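Local coordinates for protein glycoside Hydrolase (PDB 5T99) that probably hydrolyses beta-galactosidic linkages in agarose-derived sugars, as a family 2 glycoside hydrolase that binds the inhibitor galacto-isofagomine, at residues Tyr140-Gly144 against Glu145-Leu149; Thr773-Phe776 against Ile777-Lys780; Asn452-Pro455 against Ala456-Asn460; Ile47-Asp51 against Asp52-Lys56; Trp391-Lys394 against Asp395-Leu399. All coordinates share one frame; numbering follows the deposited sequence.

Interaction 1: Tyr140-Gly144 against Glu145-Leu149; sequences YLKIG and EENVL
The carboxamide of N147 lies against the backbone of K142 and is bonded to it at both ends. K142 N gives its hydrogen to N147 OD1 at 2.9 Å, and N147 ND2 gives one back to K142 O at 3.0 Å with a nearly straight N-H...O angle of 174°. Each bond uses a lone pair in the plane of its acceptor carbonyl, so the amide cannot turn without breaking both. N119 and F92 take up the further bonding capacity of this buried amide, OD1 accepting from N119 ND2 and ND2 donating to F92 O. L141 CD1 closes in at 3.5 Å from N147 OD1, its side chain running across the amide at about a right angle. Between these bonded ends the chain reverses through a type II beta turn, K142 to E145, with G144 at positive phi, and enters strand 146-153 of the antiparallel sheet in the family 2 sugar-binding domain. The outer side is much looser. There K142 CD passes E145 OE1 at 3.8 Å, while K142 NZ stays 4.5 Å from the same oxygen, beyond a salt bridge. E145 CG, beside its own backbone N (chi1 -63°), lies alongside the G144 carbonyl on the solvent side.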
# COMPACT_ATOMS: atom_id res chain seq x y z
N TYR A 140 -30.92 -13.56 -14.20
CA TYR A 140 -30.83 -14.93 -13.72
C TYR A 140 -31.24 -15.11 -12.25
O TYR A 140 -31.33 -16.24 -11.76
CB TYR A 140 -29.41 -15.44 -13.92
CG TYR A 140 -28.89 -15.14 -15.31
CD1 TYR A 140 -29.48 -15.75 -16.43
CD2 TYR A 140 -27.84 -14.24 -15.51
CE1 TYR A 140 -29.01 -15.47 -17.71
CE2 TYR A 140 -27.37 -13.97 -16.78
CZ TYR A 140 -27.96 -14.58 -17.88
OH TYR A 140 -27.50 -14.30 -19.14
N LEU A 141 -31.50 -14.00 -11.55
CA LEU A 141 -31.81 -14.04 -10.12
C LEU A 141 -33.19 -14.64 -9.89
O LEU A 141 -34.14 -14.26 -10.55
CB LEU A 141 -31.77 -12.63 -9.53
CG LEU A 141 -32.01 -12.45 -8.02
CD1 LEU A 141 -30.96 -13.18 -7.21
CD2 LEU A 141 -32.02 -10.97 -7.67
N LYS A 142 -33.27 -15.56 -8.94
CA LYS A 142 -34.50 -16.25 -8.59
C LYS A 142 -35.00 -15.75 -7.24
O LYS A 142 -34.37 -16.00 -6.22
CB LYS A 142 -34.26 -17.76 -8.53
CG LYS A 142 -33.68 -18.36 -9.80
CD LYS A 142 -33.49 -19.87 -9.66
CE LYS A 142 -32.85 -20.46 -10.92
NZ LYS A 142 -33.67 -21.58 -11.47
N ILE A 143 -36.13 -15.06 -7.25
CA ILE A 143 -36.69 -14.47 -6.03
C ILE A 143 -37.39 -15.56 -5.22
O ILE A 143 -38.17 -16.34 -5.76
CB ILE A 143 -37.71 -13.34 -6.36
CG1 ILE A 143 -37.09 -12.24 -7.24
CG2 ILE A 143 -38.28 -12.75 -5.07
CD1 ILE A 143 -35.87 -11.56 -6.65
N GLY A 144 -37.09 -15.62 -3.92
CA GLY A 144 -37.70 -16.60 -3.03
C GLY A 144 -37.22 -18.04 -3.18
O GLY A 144 -37.75 -18.92 -2.51
N GLU A 145 -36.23 -18.28 -4.04
CA GLU A 145 -35.62 -19.59 -4.23
C GLU A 145 -34.11 -19.43 -4.00
O GLU A 145 -33.62 -18.30 -3.83
CB GLU A 145 -35.86 -20.11 -5.66
CG GLU A 145 -37.32 -20.35 -6.02
CD GLU A 145 -37.51 -20.63 -7.51
OE1 GLU A 145 -36.68 -21.36 -8.12
OE2 GLU A 145 -38.50 -20.13 -8.09
N GLU A 146 -33.39 -20.55 -4.02
CA GLU A 146 -31.95 -20.53 -3.82
C GLU A 146 -31.21 -20.10 -5.09
O GLU A 146 -31.67 -20.38 -6.20
CB GLU A 146 -31.45 -21.89 -3.33
CG GLU A 146 -31.83 -22.19 -1.88
CD GLU A 146 -31.11 -21.31 -0.86
OE1 GLU A 146 -30.18 -20.57 -1.23
OE2 GLU A 146 -31.48 -21.35 0.33
N ASN A 147 -30.10 -19.39 -4.89
CA ASN A 147 -29.22 -18.94 -5.97
C ASN A 147 -27.79 -19.34 -5.62
O ASN A 147 -27.45 -19.42 -4.45
CB ASN A 147 -29.26 -17.42 -6.15
CG ASN A 147 -30.63 -16.92 -6.55
OD1 ASN A 147 -30.88 -16.65 -7.73
ND2 ASN A 147 -31.52 -16.80 -5.59
N VAL A 148 -26.97 -19.56 -6.64
CA VAL A 148 -25.59 -20.00 -6.45
C VAL A 148 -24.64 -19.16 -7.32
O VAL A 148 -24.63 -19.27 -8.55
CB VAL A 148 -25.44 -21.51 -6.78
CG1 VAL A 148 -23.98 -21.96 -6.71
CG2 VAL A 148 -26.29 -22.36 -5.84
N LEU A 149 -23.85 -18.34 -6.65
CA LEU A 149 -22.78 -17.61 -7.28
C LEU A 149 -21.49 -18.42 -7.12
O LEU A 149 -21.09 -18.74 -6.00
CB LEU A 149 -22.61 -16.23 -6.61
CG LEU A 149 -21.57 -15.28 -7.20
CD1 LEU A 149 -21.83 -15.04 -8.68
CD2 LEU A 149 -21.56 -13.98 -6.42

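Interaction 2: Thr773-Phe776 against Ile777-Lys780; sequences TESF and IEPK
The chain bends sharply at F776, and this brings the amide of I777 back over the side chain of S775. I777 N donates to S775 OG at 2.9 Å with an N-H...O angle of 160°. The hydroxyl comes under that amide because chi1 of S775 is 169°, which swings OG away from its own nitrogen and alongside its carbonyl carbon. I777 CG1 leans in on the same oxygen at 3.4 Å, and E778 N lies 3.3 Å from S775 OG. On the flank, the extended side chain of E778 lays its CG 3.8 Å from S775 CB. With an alanine in place of S775, the amide of I777 would probably lose its acceptor and the bend would be freer to shift. F776 turns the other way: its ring is buried against I65, P320 and R583, and its CB meets I777 CG2 at 4.3 Å. Further on, P779 is the centre of an inverse gamma turn, closed by a weak bond from K780 N to E778 O. A serine oxygen accepting from the amide two residues ahead is the bond of an ST turn, here in the loop joining strands 761-766 and 780-782 of the C-terminal beta domain.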
# COMPACT_ATOMS: atom_id res chain seq x y z
N THR A 773 11.04 -20.72 6.94
CA THR A 773 9.83 -21.36 6.43
C THR A 773 8.75 -21.51 7.51
O THR A 773 7.78 -22.25 7.31
CB THR A 773 10.15 -22.75 5.84
OG1 THR A 773 10.78 -23.56 6.84
CG2 THR A 773 11.05 -22.62 4.61
N GLU A 774 8.89 -20.83 8.64
CA GLU A 774 7.85 -20.84 9.68
C GLU A 774 6.54 -20.34 9.10
O GLU A 774 6.53 -19.37 8.36
CB GLU A 774 8.20 -19.94 10.85
CG GLU A 774 9.22 -20.52 11.81
CD GLU A 774 9.74 -19.45 12.74
OE1 GLU A 774 10.55 -18.61 12.28
OE2 GLU A 774 9.32 -19.43 13.92
N SER A 775 5.45 -21.01 9.45
CA SER A 775 4.11 -20.57 9.10
C SER A 775 3.85 -19.17 9.65
O SER A 775 4.37 -18.79 10.71
CB SER A 775 3.06 -21.54 9.64
OG SER A 775 1.75 -21.03 9.54
N PHE A 776 3.06 -18.40 8.90
CA PHE A 776 2.58 -17.11 9.38
C PHE A 776 1.34 -17.27 10.26
O PHE A 776 0.96 -16.32 10.93
CB PHE A 776 2.25 -16.18 8.21
CG PHE A 776 3.45 -15.70 7.44
CD1 PHE A 776 4.39 -14.87 8.05
CD2 PHE A 776 3.63 -16.04 6.11
CE1 PHE A 776 5.50 -14.41 7.34
CE2 PHE A 776 4.74 -15.59 5.40
CZ PHE A 776 5.68 -14.77 6.01
N ILE A 777 0.72 -18.45 10.26
CA ILE A 777 -0.60 -18.62 10.89
C ILE A 777 -0.70 -19.78 11.88
O ILE A 777 -1.80 -20.29 12.12
CB ILE A 777 -1.71 -18.76 9.81
CG1 ILE A 777 -1.43 -19.95 8.89
CG2 ILE A 777 -1.81 -17.46 9.01
CD1 ILE A 777 -2.60 -20.31 8.00
N GLU A 778 0.43 -20.19 12.45
CA GLU A 778 0.45 -21.08 13.61
C GLU A 778 0.83 -20.24 14.83
O GLU A 778 1.62 -19.31 14.70
CB GLU A 778 1.45 -22.19 13.40
CG GLU A 778 1.03 -23.22 12.36
CD GLU A 778 2.06 -24.33 12.18
OE1 GLU A 778 2.95 -24.51 13.05
OE2 GLU A 778 1.97 -25.05 11.16
N PRO A 779 0.28 -20.56 16.02
CA PRO A 779 0.50 -19.70 17.20
C PRO A 779 1.87 -19.89 17.90
O PRO A 779 1.94 -20.03 19.12
CB PRO A 779 -0.69 -20.07 18.11
CG PRO A 779 -1.01 -21.48 17.77
CD PRO A 779 -0.57 -21.72 16.35
N LYS A 780 2.94 -19.84 17.10
CA LYS A 780 4.31 -20.03 17.56
C LYS A 780 5.22 -19.31 16.58
O LYS A 780 4.96 -19.30 15.37
CB LYS A 780 4.67 -21.54 17.65
CG LYS A 780 5.11 -22.23 16.35
CD LYS A 780 5.08 -23.75 16.45

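Interaction 3: Asn452-Pro455 against Ala456-Asn460; sequences NYYP and APFDN
P455 O receives two amides of the short helix that follows it. D459 N donates to it at 3.0 Å with an N-H...O angle of 156°, and F458 N adds a weak, bent bond at 2.9 Å. D459 folds back so that its OD2 sits 3.2 Å from P455 CG, a contact of carboxylate with ring carbon, while D459 OD1 is bonded to Y485. Next outward is the F458 ring, which presents its edge to P455 O and meets the Y454 ring obliquely, F458 CD2 to Y454 CD1 at 3.8 Å with the planes 57° apart. Y454 reaches it because its CG lies opposite the backbone N (chi1 -177°), and P455 CB covers one face of the Y454 ring; the phenol OH goes on to E480. V481 and M471 also border F458, and a serine in its place would probably open a gap between Y454 and these residues. On the other flank Y453 CB lies 4.1 Å from A456 CB and 4.0 Å from P457 CD. P455, preceded by a cis peptide bond, occupies the N-cap position of helix 456-459, a short helix in the loop after barrel strand 447-451, with the side chain of Y453 about 10 Å from the bound galacto-isofagomine.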
# COMPACT_ATOMS: atom_id res chain seq x y z
N ASN A 452 13.89 2.19 -16.39
CA ASN A 452 15.17 1.62 -15.93
C ASN A 452 16.27 1.57 -16.98
O ASN A 452 17.44 1.46 -16.61
CB ASN A 452 14.99 0.24 -15.31
CG ASN A 452 14.43 -0.79 -16.27
OD1 ASN A 452 13.72 -0.47 -17.23
ND2 ASN A 452 14.71 -2.07 -15.99
N TYR A 453 15.93 1.63 -18.26
CA TYR A 453 16.98 1.66 -19.28
C TYR A 453 17.41 3.13 -19.42
O TYR A 453 16.59 4.05 -19.24
CB TYR A 453 16.52 1.07 -20.61
CG TYR A 453 16.12 -0.40 -20.63
CD1 TYR A 453 15.99 -1.16 -19.46
CD2 TYR A 453 15.81 -1.03 -21.84
CE1 TYR A 453 15.60 -2.49 -19.51
CE2 TYR A 453 15.41 -2.35 -21.89
CZ TYR A 453 15.30 -3.08 -20.72
OH TYR A 453 14.91 -4.40 -20.75
N TYR A 454 18.69 3.34 -19.70
CA TYR A 454 19.22 4.66 -20.00
C TYR A 454 20.41 4.55 -20.97
O TYR A 454 21.33 3.78 -20.70
CB TYR A 454 19.63 5.41 -18.73
CG TYR A 454 20.12 6.80 -19.03
CD1 TYR A 454 19.24 7.87 -19.05
CD2 TYR A 454 21.46 7.03 -19.36
CE1 TYR A 454 19.68 9.15 -19.38
CE2 TYR A 454 21.91 8.30 -19.68
CZ TYR A 454 21.02 9.35 -19.69
OH TYR A 454 21.49 10.62 -20.00
N PRO A 455 20.45 5.31 -22.07
CA PRO A 455 19.49 6.39 -22.40
C PRO A 455 18.25 5.97 -23.24
O PRO A 455 17.47 6.84 -23.61
CB PRO A 455 20.36 7.37 -23.20
CG PRO A 455 21.34 6.48 -23.91
CD PRO A 455 21.64 5.36 -22.93
N ALA A 456 18.07 4.68 -23.50
CA ALA A 456 17.10 4.18 -24.50
C ALA A 456 15.76 4.93 -24.61
O ALA A 456 15.54 5.61 -25.60
CB ALA A 456 16.86 2.67 -24.34
N PRO A 457 14.88 4.85 -23.58
CA PRO A 457 13.56 5.49 -23.72
C PRO A 457 13.59 7.02 -23.89
O PRO A 457 12.65 7.58 -24.46
CB PRO A 457 12.85 5.09 -22.43
CG PRO A 457 13.94 4.93 -21.44
CD PRO A 457 15.14 4.42 -22.20
N PHE A 458 14.67 7.67 -23.42
CA PHE A 458 14.91 9.10 -23.67
C PHE A 458 15.31 9.40 -25.12
O PHE A 458 14.88 10.42 -25.69
CB PHE A 458 15.94 9.64 -22.69
CG PHE A 458 15.46 9.63 -21.27
CD1 PHE A 458 14.69 10.67 -20.79
CD2 PHE A 458 15.72 8.55 -20.44
CE1 PHE A 458 14.22 10.65 -19.49
CE2 PHE A 458 15.23 8.53 -19.15
CZ PHE A 458 14.49 9.58 -18.67
N ASP A 459 16.15 8.52 -25.69
CA ASP A 459 16.61 8.64 -27.09
C ASP A 459 15.62 8.05 -28.11
O ASP A 459 15.64 8.44 -29.28
CB ASP A 459 17.97 7.94 -27.27
CG ASP A 459 19.11 8.64 -26.52
OD1 ASP A 459 18.93 9.76 -26.01
OD2 ASP A 459 20.20 8.03 -26.46
N ASN A 460 14.78 7.12 -27.65
CA ASN A 460 13.79 6.46 -28.50
C ASN A 460 12.40 7.12 -28.46
O ASN A 460 11.40 6.47 -28.79
CB ASN A 460 13.66 4.99 -28.09
CG ASN A 460 14.96 4.22 -28.19
OD1 ASN A 460 15.94 4.70 -28.74
ND2 ASN A 460 14.97 3.01 -27.63

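Interaction 4: Ile47-Asp51 against Asp52-Lys56; sequences ISFDD and DSWRK
F49 opens the contact, its ring meeting the indole of W54 obliquely. F49 CE2 comes to 3.4 Å from W54 CZ2, the two side chains cross at about a right angle, and the ring planes stand 60° apart. W54 NE1 lies at the edge of the phenyl ring, in its plane. I41 and R89 border the F49 ring as well. D50 turns to the surface and uses its carboxylate on the backbone: D52 N donates to D50 OD1 at 3.2 Å, arriving from above the carboxylate plane. D51 follows with CG held between its backbone N and carbonyl carbon (chi1 60°). Its CB rests over the five-membered ring of W54, a CH-pi contact of 3.9 Å from D51 CB to the centroid and 16° off the normal. D51 OD2 is meanwhile taken by R89 in a salt bridge, which holds the carboxylate end while CB stays over the indole. The backbone closes the bend, W54 N donating to D51 O at 3.2 Å. W54 is buried, meeting F37 and W87 beyond the two segments. The aspartate OD1 of D50 accepting from the amide two residues on is the bond of an Asx turn, in the loop leading to strand 55-57, an outermost strand of the six-stranded antiparallel sheet in the sugar-binding domain.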
# COMPACT_ATOMS: atom_id res chain seq x y z
N ILE A 47 -25.70 -25.34 -10.15
CA ILE A 47 -26.70 -25.11 -9.10
C ILE A 47 -26.72 -26.26 -8.11
O ILE A 47 -26.59 -26.07 -6.89
CB ILE A 47 -28.14 -24.97 -9.70
CG1 ILE A 47 -28.30 -23.68 -10.50
CG2 ILE A 47 -29.22 -25.01 -8.61
CD1 ILE A 47 -29.34 -23.78 -11.59
N SER A 48 -26.87 -27.46 -8.66
CA SER A 48 -27.05 -28.69 -7.89
C SER A 48 -25.77 -29.33 -7.35
O SER A 48 -25.86 -30.30 -6.61
CB SER A 48 -27.82 -29.72 -8.73
OG SER A 48 -29.11 -29.23 -9.04
N PHE A 49 -24.59 -28.81 -7.69
CA PHE A 49 -23.34 -29.34 -7.13
C PHE A 49 -23.39 -29.35 -5.59
O PHE A 49 -24.00 -28.46 -4.98
CB PHE A 49 -22.13 -28.52 -7.62
CG PHE A 49 -20.81 -29.01 -7.08
CD1 PHE A 49 -20.09 -30.01 -7.73
CD2 PHE A 49 -20.29 -28.46 -5.91
CE1 PHE A 49 -18.88 -30.45 -7.23
CE2 PHE A 49 -19.08 -28.91 -5.39
CZ PHE A 49 -18.37 -29.90 -6.05
N ASP A 50 -22.77 -30.35 -4.97
CA ASP A 50 -22.78 -30.54 -3.52
C ASP A 50 -21.47 -30.02 -2.93
O ASP A 50 -20.44 -30.69 -3.00
CB ASP A 50 -23.01 -32.02 -3.18
CG ASP A 50 -23.04 -32.32 -1.68
OD1 ASP A 50 -23.20 -31.40 -0.85
OD2 ASP A 50 -22.90 -33.50 -1.33
N ASP A 51 -21.53 -28.84 -2.32
CA ASP A 51 -20.36 -28.19 -1.70
C ASP A 51 -20.40 -28.26 -0.17
O ASP A 51 -19.80 -27.41 0.51
CB ASP A 51 -20.22 -26.73 -2.18
CG ASP A 51 -21.44 -25.85 -1.85
OD1 ASP A 51 -22.38 -26.27 -1.14
OD2 ASP A 51 -21.46 -24.71 -2.35
N ASP A 52 -21.09 -29.26 0.38
CA ASP A 52 -21.27 -29.37 1.84
C ASP A 52 -19.97 -29.72 2.59
O ASP A 52 -19.81 -29.38 3.76
CB ASP A 52 -22.37 -30.39 2.17
CG ASP A 52 -22.90 -30.24 3.58
OD1 ASP A 52 -22.71 -31.17 4.39
OD2 ASP A 52 -23.51 -29.18 3.89
N SER A 53 -19.03 -30.39 1.92
CA SER A 53 -17.72 -30.69 2.51
C SER A 53 -16.74 -29.51 2.46
O SER A 53 -15.74 -29.51 3.18
CB SER A 53 -17.08 -31.89 1.80
OG SER A 53 -16.87 -31.61 0.42
N TRP A 54 -17.02 -28.52 1.60
CA TRP A 54 -16.12 -27.38 1.37
C TRP A 54 -15.98 -26.53 2.62
O TRP A 54 -16.93 -26.32 3.37
CB TRP A 54 -16.64 -26.50 0.21
CG TRP A 54 -16.53 -27.09 -1.17
CD1 TRP A 54 -16.46 -28.41 -1.50
CD2 TRP A 54 -16.53 -26.37 -2.41
NE1 TRP A 54 -16.38 -28.56 -2.86
CE2 TRP A 54 -16.42 -27.32 -3.45
CE3 TRP A 54 -16.58 -25.01 -2.75
CZ2 TRP A 54 -16.38 -26.96 -4.80
CZ3 TRP A 54 -16.54 -24.65 -4.10
CH2 TRP A 54 -16.44 -25.62 -5.11
N ARG A 55 -14.76 -26.03 2.84
CA ARG A 55 -14.45 -25.15 3.97
C ARG A 55 -15.34 -23.90 3.96
O ARG A 55 -15.74 -23.43 2.89
CB ARG A 55 -12.99 -24.77 3.88
CG ARG A 55 -12.47 -23.80 4.92
CD ARG A 55 -11.01 -23.52 4.61
NE ARG A 55 -10.56 -22.21 5.06
CZ ARG A 55 -9.37 -21.68 4.77
NH1 ARG A 55 -8.48 -22.35 4.02
NH2 ARG A 55 -9.06 -20.47 5.23
N LYS A 56 -15.68 -23.40 5.14
CA LYS A 56 -16.51 -22.20 5.28
C LYS A 56 -15.68 -21.02 5.74
O LYS A 56 -14.94 -21.11 6.73
CB LYS A 56 -17.67 -22.46 6.24
CG LYS A 56 -18.83 -23.18 5.57
CD LYS A 56 -19.91 -23.58 6.56
CE LYS A 56 -19.49 -24.79 7.38
NZ LYS A 56 -20.63 -25.29 8.20

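Interaction 5: Trp391-Lys394 against Asp395-Leu399; sequences WSKK and DLTSL
W391 and D395, one helical turn apart, lie with indole and carboxylate planes only 19° from parallel while their side chains cross obliquely. D395 OD2 approaches W391 CB at 3.6 Å and stands further off from the ring itself, at 4.2 Å from W391 CE3. D395 CG is placed beside its own backbone N (chi1 -77°), which tips the carboxylate back toward the preceding turn. The polar end of D395 is held from outside the two segments: OD1 by T131, OD2 by Y384, so this buried carboxylate has a partner on each oxygen. W391 meets H126, their rings at about 75°. T131 and H126 both come from the sugar-binding domain, so this face of the barrel helix meets another domain. K393 and T397 point the same way and lie side by side, K393 CG 3.9 Å from T397 OG1. That hydroxyl donates to K393 O at 2.8 Å, and T397 N reaches the same oxygen at 2.9 Å from the opposite face of the carbonyl plane, so one acceptor is gripped by two donors. The helix, 388-403, connects strands 366-370 and 409-416 as a beta-alpha-beta crossover of the TIM barrel. D395 N to W391 O, at 2.8 Å, and L396 N to S392 O, at 3.0 Å, are regular i to i+4 helical bonds. S392 points away from the next turn, its OG bonded to F388 and Y433, and L396 packs on L434 and I437 of helix 427-441. On the exposed side S398 N donates to K394 O at 2.8 Å.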
# COMPACT_ATOMS: atom_id res chain seq x y z
N TRP A 391 -7.15 -6.47 -23.34
CA TRP A 391 -7.55 -5.92 -22.04
C TRP A 391 -6.94 -4.58 -21.60
O TRP A 391 -7.49 -3.95 -20.68
CB TRP A 391 -7.28 -6.96 -20.96
CG TRP A 391 -8.23 -8.08 -20.99
CD1 TRP A 391 -8.09 -9.27 -21.67
CD2 TRP A 391 -9.50 -8.14 -20.34
NE1 TRP A 391 -9.19 -10.06 -21.46
CE2 TRP A 391 -10.07 -9.40 -20.65
CE3 TRP A 391 -10.20 -7.26 -19.51
CZ2 TRP A 391 -11.33 -9.80 -20.16
CZ3 TRP A 391 -11.46 -7.65 -19.02
CH2 TRP A 391 -12.01 -8.91 -19.35
N SER A 392 -5.85 -4.14 -22.23
CA SER A 392 -5.10 -2.96 -21.74
C SER A 392 -5.95 -1.70 -21.63
O SER A 392 -5.89 -1.02 -20.61
CB SER A 392 -3.87 -2.66 -22.60
OG SER A 392 -4.21 -2.45 -23.95
N LYS A 393 -6.73 -1.40 -22.67
CA LYS A 393 -7.62 -0.25 -22.63
C LYS A 393 -8.67 -0.40 -21.53
O LYS A 393 -8.92 0.55 -20.78
CB LYS A 393 -8.31 0.05 -23.98
CG LYS A 393 -9.23 1.27 -23.92
CD LYS A 393 -9.96 1.58 -25.21
CE LYS A 393 -9.07 2.24 -26.23
NZ LYS A 393 -9.86 3.06 -27.19
N LYS A 394 -9.30 -1.57 -21.47
CA LYS A 394 -10.33 -1.82 -20.46
C LYS A 394 -9.79 -1.71 -19.03
O LYS A 394 -10.46 -1.12 -18.17
CB LYS A 394 -11.00 -3.19 -20.65
CG LYS A 394 -11.92 -3.32 -21.85
CD LYS A 394 -13.07 -4.29 -21.59
CE LYS A 394 -14.22 -3.59 -20.83
NZ LYS A 394 -15.15 -4.53 -20.13
N ASP A 395 -8.60 -2.26 -18.79
CA ASP A 395 -8.02 -2.21 -17.45
C ASP A 395 -7.54 -0.82 -17.03
O ASP A 395 -7.75 -0.42 -15.89
CB ASP A 395 -6.90 -3.26 -17.28
CG ASP A 395 -7.44 -4.66 -17.07
OD1 ASP A 395 -8.48 -4.80 -16.36
OD2 ASP A 395 -6.85 -5.63 -17.63
N LEU A 396 -6.90 -0.10 -17.94
CA LEU A 396 -6.45 1.24 -17.62
C LEU A 396 -7.65 2.18 -17.45
O LEU A 396 -7.67 3.03 -16.55
CB LEU A 396 -5.49 1.78 -18.66
CG LEU A 396 -4.97 3.20 -18.42
CD1 LEU A 396 -4.23 3.29 -17.10
CD2 LEU A 396 -4.07 3.61 -19.56
N THR A 397 -8.65 2.02 -18.32
CA THR A 397 -9.90 2.74 -18.18
C THR A 397 -10.54 2.43 -16.82
O THR A 397 -10.93 3.35 -16.10
CB THR A 397 -10.87 2.46 -19.34
OG1 THR A 397 -10.31 2.97 -20.55
CG2 THR A 397 -12.26 3.12 -19.09
N SER A 398 -10.60 1.15 -16.46
CA SER A 398 -11.18 0.73 -15.17
C SER A 398 -10.44 1.33 -13.97
O SER A 398 -11.08 1.74 -13.00
CB SER A 398 -11.20 -0.79 -15.06
OG SER A 398 -11.76 -1.17 -13.82
N LEU A 399 -9.11 1.39 -14.04
CA LEU A 399 -8.31 2.00 -12.99
C LEU A 399 -8.64 3.50 -12.81
O LEU A 399 -8.85 3.98 -11.70
CB LEU A 399 -6.82 1.84 -13.32
CG LEU A 399 -5.82 2.62 -12.45
CD1 LEU A 399 -5.90 2.12 -11.02
CD2 LEU A 399 -4.41 2.52 -13.02

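In the fold
Along the chain the order is interaction 4, 1, 5, 3, 2. Interactions 4 and 1 belong to the sugar-binding domain and to one six-stranded antiparallel sheet; their centres are 16 Å apart and they touch, V148 CG2 meeting I47 O at 3.9 Å. Interactions 5 and 3 lie in the TIM barrel, centres 26 Å apart: one in a barrel helix, the other in the loop after strand 447-451, nearer the bound inhibitor. Interaction 2 sits in the C-terminal beta domain, yet its nearest atoms come within about 7 Å of interaction 4. The five thus sample three domains, consistent with a family 2 enzyme in which beta domains surround the barrel that holds the inhibitor.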